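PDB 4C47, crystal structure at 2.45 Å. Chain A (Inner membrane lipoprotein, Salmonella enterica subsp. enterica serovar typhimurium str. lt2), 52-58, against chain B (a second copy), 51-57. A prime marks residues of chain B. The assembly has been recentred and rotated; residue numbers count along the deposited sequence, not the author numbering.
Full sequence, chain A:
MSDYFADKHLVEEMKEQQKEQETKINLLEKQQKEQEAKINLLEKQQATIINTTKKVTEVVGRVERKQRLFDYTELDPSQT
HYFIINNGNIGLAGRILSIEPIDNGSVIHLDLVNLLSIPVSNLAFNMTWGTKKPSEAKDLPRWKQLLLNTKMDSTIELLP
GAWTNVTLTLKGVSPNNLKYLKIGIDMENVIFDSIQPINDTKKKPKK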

# COMPACT_ATOMS: atom_id res chain seq x y z
N THR A 52 14.95 1.69 -8.58
CA THR A 52 13.53 2.02 -8.48
C THR A 52 12.74 1.00 -7.65
O THR A 52 11.91 1.38 -6.82
CB THR A 52 12.91 2.15 -9.88
OG1 THR A 52 13.65 3.11 -10.65
CG2 THR A 52 11.45 2.60 -9.78
N THR A 53 13.01 -0.28 -7.88
CA THR A 53 12.35 -1.35 -7.16
C THR A 53 12.68 -1.27 -5.67
O THR A 53 11.80 -1.44 -4.83
CB THR A 53 12.74 -2.74 -7.70
OG1 THR A 53 12.72 -2.72 -9.13
CG2 THR A 53 11.78 -3.80 -7.20
N LYS A 54 13.95 -1.02 -5.37
CA LYS A 54 14.36 -0.81 -3.98
C LYS A 54 13.51 0.27 -3.32
O LYS A 54 12.95 0.07 -2.23
CB LYS A 54 15.85 -0.43 -3.90
N LYS A 55 13.41 1.42 -3.99
CA LYS A 55 12.60 2.52 -3.47
C LYS A 55 11.13 2.13 -3.24
O LYS A 55 10.54 2.43 -2.19
CB LYS A 55 12.67 3.73 -4.41
N VAL A 56 10.55 1.45 -4.23
CA VAL A 56 9.16 1.02 -4.15
C VAL A 56 8.92 0.12 -2.95
O VAL A 56 8.01 0.38 -2.15
CB VAL A 56 8.72 0.30 -5.44
CG1 VAL A 56 7.34 -0.31 -5.26
CG2 VAL A 56 8.73 1.26 -6.60
N THR A 57 9.72 -0.94 -2.82
CA THR A 57 9.65 -1.82 -1.66
C THR A 57 9.71 -1.01 -0.37
O THR A 57 8.91 -1.22 0.54
CB THR A 57 10.79 -2.86 -1.65
OG1 THR A 57 12.06 -2.19 -1.64
CG2 THR A 57 10.71 -3.78 -2.86
N GLU A 58 10.65 -0.06 -0.32
CA GLU A 58 10.78 0.81 0.84
C GLU A 58 9.47 1.51 1.20
O GLU A 58 9.06 1.49 2.36
CB GLU A 58 11.88 1.86 0.61
CG GLU A 58 12.99 1.86 1.67
CD GLU A 58 12.51 2.31 3.04
OE1 GLU A 58 11.49 3.03 3.11
OE2 GLU A 58 13.15 1.95 4.04
N ASN B 51 10.75 -11.60 -9.28
CA ASN B 51 10.27 -12.12 -8.00
C ASN B 51 9.88 -11.00 -7.03
O ASN B 51 8.75 -10.96 -6.51
CB ASN B 51 11.31 -13.05 -7.36
CG ASN B 51 10.69 -14.29 -6.76
OD1 ASN B 51 10.43 -14.35 -5.56
ND2 ASN B 51 10.47 -15.31 -7.59
N THR B 52 10.82 -10.07 -6.80
CA THR B 52 10.57 -8.94 -5.91
C THR B 52 9.31 -8.16 -6.30
O THR B 52 8.48 -7.83 -5.45
CB THR B 52 11.77 -7.97 -5.87
OG1 THR B 52 12.91 -8.64 -5.32
CG2 THR B 52 11.46 -6.75 -5.01
N THR B 53 9.18 -7.88 -7.59
CA THR B 53 8.03 -7.16 -8.13
C THR B 53 6.74 -7.92 -7.87
O THR B 53 5.73 -7.33 -7.49
CB THR B 53 8.18 -6.93 -9.65
OG1 THR B 53 9.44 -6.28 -9.91
CG2 THR B 53 7.04 -6.07 -10.18
N LYS B 54 6.78 -9.23 -8.06
CA LYS B 54 5.61 -10.08 -7.82
C LYS B 54 5.14 -9.95 -6.37
O LYS B 54 3.95 -9.71 -6.09
CB LYS B 54 5.91 -11.53 -8.17
CG LYS B 54 4.70 -12.46 -8.23
CD LYS B 54 4.47 -13.16 -6.90
CE LYS B 54 3.27 -14.09 -6.97
NZ LYS B 54 3.45 -15.14 -8.01
N LYS B 55 6.08 -10.10 -5.44
CA LYS B 55 5.77 -9.93 -4.02
C LYS B 55 5.19 -8.54 -3.71
O LYS B 55 4.19 -8.41 -3.00
CB LYS B 55 7.00 -10.19 -3.14
CG LYS B 55 7.50 -11.62 -3.17
CD LYS B 55 8.43 -11.90 -2.00
CE LYS B 55 9.87 -12.11 -2.45
NZ LYS B 55 10.05 -13.41 -3.15
N VAL B 56 5.83 -7.51 -4.26
CA VAL B 56 5.39 -6.13 -4.04
C VAL B 56 3.95 -5.89 -4.51
O VAL B 56 3.16 -5.28 -3.79
CB VAL B 56 6.34 -5.11 -4.72
CG1 VAL B 56 5.62 -3.81 -5.03
CG2 VAL B 56 7.53 -4.86 -3.83
N THR B 57 3.62 -6.36 -5.70
CA THR B 57 2.26 -6.24 -6.21
C THR B 57 1.29 -6.98 -5.29
O THR B 57 0.21 -6.48 -4.98
CB THR B 57 2.12 -6.77 -7.64
OG1 THR B 57 2.47 -8.16 -7.67
CG2 THR B 57 3.03 -6.02 -8.57

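Parallel helices that meet along a narrow strip often rely on methyl groups rather than polar bonds, and threonine can join valine in such a strip if its hydroxyl is occupied elsewhere. The two copies of this lipoprotein illustrate the principle. Their helices run in broadly the same direction, inclined at 26°, with axes 10.6 Å apart at closest approach. No hydrogen bond crosses between the stretches; the closest contacts are all carbon against carbon, and the area buried, 196 Å² over both sides, is modest.

Val56′ contributes most to it, with 49 Å² covered. Its CA-to-CB bond points toward the other helix, and a t rotamer places its two methyls against different partners: CG1 lies 3.9 Å from CG1 of Val56, while CG2 lies 3.5 Å from CG2 of Thr57. A branched aliphatic side chain suits this position because it offers two apolar surfaces close to the backbone and has no polar atom to satisfy. The CA-to-CB bond of Val56 also points toward its partner helix, and the residue is buried in the assembly, so the valine pair is a simple apolar contact between identical residues of the two copies.

Thr57 comes next, with 38 Å² covered, although its CA-to-CB bond points sideways. Its p rotamer lets OG1 donate a very short hydrogen bond, 2.5 Å, to the carbonyl O of Lys54 on its own helix. The hydroxyl is thereby turned back on the backbone, and the methyl CG2 is left to face chain B, where it touches Val56′ and also approaches CG2 of Thr52′ at 3.7 Å. Threonine thus behaves here much as a valine would, presenting a methyl across the gap while its polar branch is satisfied within the helix.

Thr53, with 37 Å² covered, reaches a similar result with an m rotamer. Its CA-to-CB bond points toward chain B, and its CG2 sits 3.7 Å from CG2 of Thr52′. The methyl of Thr52′ therefore meets two threonine methyls one helical turn apart, those of Thr53 and Thr57. The hydroxyls of Thr53 and Thr52′ are hydrogen-bonded elsewhere in the structure, so neither needs a partner across this contact.

The modelled atoms of the lysines make no contact across the pair; Lys54 and Lys55 have no atoms beyond CB. Small β-branched residues can thus pack methyl to methyl without any hydrogen bond between the stretches.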